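Local coordinates for putative uncharacterized protein (Jonesia denitrificans, PDB 4KTB), which is of unknown function but, as a Nudix-clan protein, may be a hydrolase that cleaves diadenosine tetraphosphate asymmetrically, at residues A[84-89]-A[107-112]. Numbering follows the deposited sequence.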
loop_
_atom_site.group_PDB
_atom_site.type_symbol
_atom_site.label_atom_id
_atom_site.label_comp_id
_atom_site.label_asym_id
_atom_site.label_seq_id
_atom_site.Cartn_x
_atom_site.Cartn_y
_atom_site.Cartn_z
ATOM N N ARG A 84 18.928 -9.211 -2.615
ATOM C CA ARG A 84 17.559 -8.836 -2.225
ATOM C C ARG A 84 17.304 -7.338 -2.389
ATOM O O ARG A 84 18.212 -6.531 -2.275
ATOM C CB ARG A 84 17.260 -9.217 -0.778
ATOM C CG ARG A 84 17.325 -10.703 -0.504
ATOM C CD ARG A 84 16.858 -10.982 0.923
ATOM N NE ARG A 84 17.540 -10.114 1.884
ATOM C CZ ARG A 84 17.201 -9.973 3.163
ATOM N NH1 ARG A 84 17.894 -9.146 3.933
ATOM N NH2 ARG A 84 16.179 -10.653 3.669
ATOM N N VAL A 85 16.055 -6.970 -2.646
ATOM C CA VAL A 85 15.721 -5.564 -2.851
ATOM C C VAL A 85 16.042 -4.717 -1.628
ATOM O O VAL A 85 16.666 -3.671 -1.751
ATOM C CB VAL A 85 14.231 -5.386 -3.238
ATOM C CG1 VAL A 85 13.861 -3.899 -3.322
ATOM C CG2 VAL A 85 13.956 -6.057 -4.563
ATOM N N ARG A 86 15.632 -5.184 -0.449
ATOM C CA ARG A 86 15.835 -4.422 0.780
ATOM C C ARG A 86 17.325 -4.220 1.037
ATOM O O ARG A 86 17.722 -3.212 1.623
ATOM C CB ARG A 86 15.147 -5.089 1.985
ATOM C CG ARG A 86 15.740 -6.423 2.423
ATOM C CD ARG A 86 14.937 -7.004 3.599
ATOM N NE ARG A 86 13.509 -7.139 3.280
ATOM C CZ ARG A 86 12.519 -6.446 3.846
ATOM N NH1 ARG A 86 11.266 -6.656 3.465
ATOM N NH2 ARG A 86 12.772 -5.552 4.792
ATOM N N ASP A 87 18.140 -5.171 0.568
ATOM C CA ASP A 87 19.599 -5.099 0.683
ATOM C C ASP A 87 20.196 -4.113 -0.324
ATOM O O ASP A 87 21.158 -3.413 -0.025
ATOM C CB ASP A 87 20.238 -6.479 0.450
ATOM C CG ASP A 87 19.980 -7.449 1.584
ATOM O OD1 ASP A 87 19.855 -7.000 2.740
ATOM O OD2 ASP A 87 19.911 -8.670 1.312
ATOM N N ALA A 88 19.646 -4.104 -1.533
ATOM C CA ALA A 88 20.001 -3.075 -2.508
ATOM C C ALA A 88 19.698 -1.696 -1.932
ATOM O O ALA A 88 20.421 -0.741 -2.188
ATOM C CB ALA A 88 19.247 -3.276 -3.807
ATOM N N LEU A 89 18.632 -1.596 -1.143
ATOM C CA LEU A 89 18.285 -0.321 -0.527
ATOM C C LEU A 89 19.394 0.085 0.431
ATOM O O LEU A 89 19.880 1.216 0.413
ATOM C CB LEU A 89 16.961 -0.424 0.233
ATOM C CG LEU A 89 15.695 -0.502 -0.608
ATOM C CD1 LEU A 89 14.534 -0.765 0.319
ATOM C CD2 LEU A 89 15.485 0.791 -1.410
ATOM N N ALA A 107 9.972 -2.563 6.870
ATOM C CA ALA A 107 9.777 -3.979 7.099
ATOM C C ALA A 107 9.119 -4.582 5.867
ATOM O O ALA A 107 9.415 -5.716 5.478
ATOM C CB ALA A 107 8.923 -4.178 8.308
ATOM N N SER A 108 8.238 -3.799 5.245
ATOM C CA SER A 108 7.471 -4.234 4.078
ATOM C C SER A 108 8.136 -3.992 2.725
ATOM O O SER A 108 8.582 -2.879 2.440
ATOM C CB SER A 108 6.136 -3.511 4.041
ATOM O OG SER A 108 5.403 -3.909 2.894
ATOM N N PRO A 109 8.156 -5.029 1.873
ATOM C CA PRO A 109 8.649 -4.917 0.501
ATOM C C PRO A 109 7.711 -4.135 -0.422
ATOM O O PRO A 109 8.072 -3.885 -1.564
ATOM C CB PRO A 109 8.759 -6.376 0.045
ATOM C CG PRO A 109 7.759 -7.097 0.857
ATOM C CD PRO A 109 7.784 -6.418 2.204
ATOM N N GLN A 110 6.540 -3.737 0.058
ATOM C CA GLN A 110 5.629 -2.979 -0.786
ATOM C C GLN A 110 6.131 -1.557 -1.014
ATOM O O GLN A 110 6.208 -0.775 -0.076
ATOM C CB GLN A 110 4.237 -2.896 -0.163
ATOM C CG GLN A 110 3.230 -2.198 -1.081
ATOM C CD GLN A 110 1.869 -2.048 -0.444
ATOM O OE1 GLN A 110 1.765 -1.738 0.745
ATOM N NE2 GLN A 110 0.816 -2.271 -1.223
ATOM N N PRO A 111 6.451 -1.203 -2.266
ATOM C CA PRO A 111 6.909 0.176 -2.445
ATOM C C PRO A 111 5.732 1.113 -2.429
ATOM O O PRO A 111 4.594 0.669 -2.505
ATOM C CB PRO A 111 7.533 0.159 -3.838
ATOM C CG PRO A 111 6.728 -0.867 -4.574
ATOM C CD PRO A 111 6.391 -1.937 -3.541
ATOM N N PHE A 112 5.990 2.403 -2.336
ATOM C CA PHE A 112 4.883 3.317 -2.414
ATOM C C PHE A 112 4.450 3.469 -3.867
ATOM O O PHE A 112 3.332 3.895 -4.147
ATOM C CB PHE A 112 5.218 4.649 -1.747
ATOM C CG PHE A 112 6.024 5.580 -2.597
ATOM C CD1 PHE A 112 5.406 6.436 -3.499
ATOM C CD2 PHE A 112 7.395 5.636 -2.462
ATOM C CE1 PHE A 112 6.148 7.303 -4.269
ATOM C CE2 PHE A 112 8.143 6.504 -3.228
ATOM C CZ PHE A 112 7.520 7.338 -4.132
#
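Arg86 reaches from helix 85-97 to the loop that follows it, and its NH1 donates to the carbonyl oxygen of Ala107 at 2.9 Å. The N-H...O angle of 150° makes this a slightly bent bond, although the exact place of that oxygen is less certain. The pair illustrates how one long side chain can tie a helix to an irregular loop whose backbone stays well apart: the CA atoms of Arg86 and Pro109 are 7.2 Å from each other. CG of Arg86 sits between the backbone N and the carbonyl carbon (chi1 68°), and a bend at chi3 (56°) then turns the guanidinium so that its edge meets the loop. Pro109 CD also lies near the guanidinium plane, 3.7 Å from NH1 of Arg86, and the two side chains run side by side in the same direction. The fold here is of the Nudix type, with helix 85-97 packed on a mixed sheet; Val85 and Leu89 face Val42 and Tyr138 of the sheet, while Arg86 serves the loop leading into strand 113-118. Within that loop Ser108 OG accepts from Gln110 N at 3.1 Å, an ST turn that folds the chain around Pro109. CD of Arg86 lies over one face of the Arg84 guanidinium, 3.5 Å above its plane and displaced toward the rim. That guanidinium grips Asp87 side-on in a salt bridge, Arg84 NE to Asp87 OD2 at 2.8 Å and Arg84 NH1 to Asp87 OD1 at 3.1 Å; both oxygens lie near the guanidinium plane, while NE meets OD2 from above the carboxylate plane. An alanine in place of Arg86 would remove the guanidinium beside Pro109, and is likely to leave the Ala107 carbonyl without this donor. Arg86 NH2 donates to Ser52 O of a second subunit, and Arg84 NH2 forms a salt bridge with Asp54 of that same subunit.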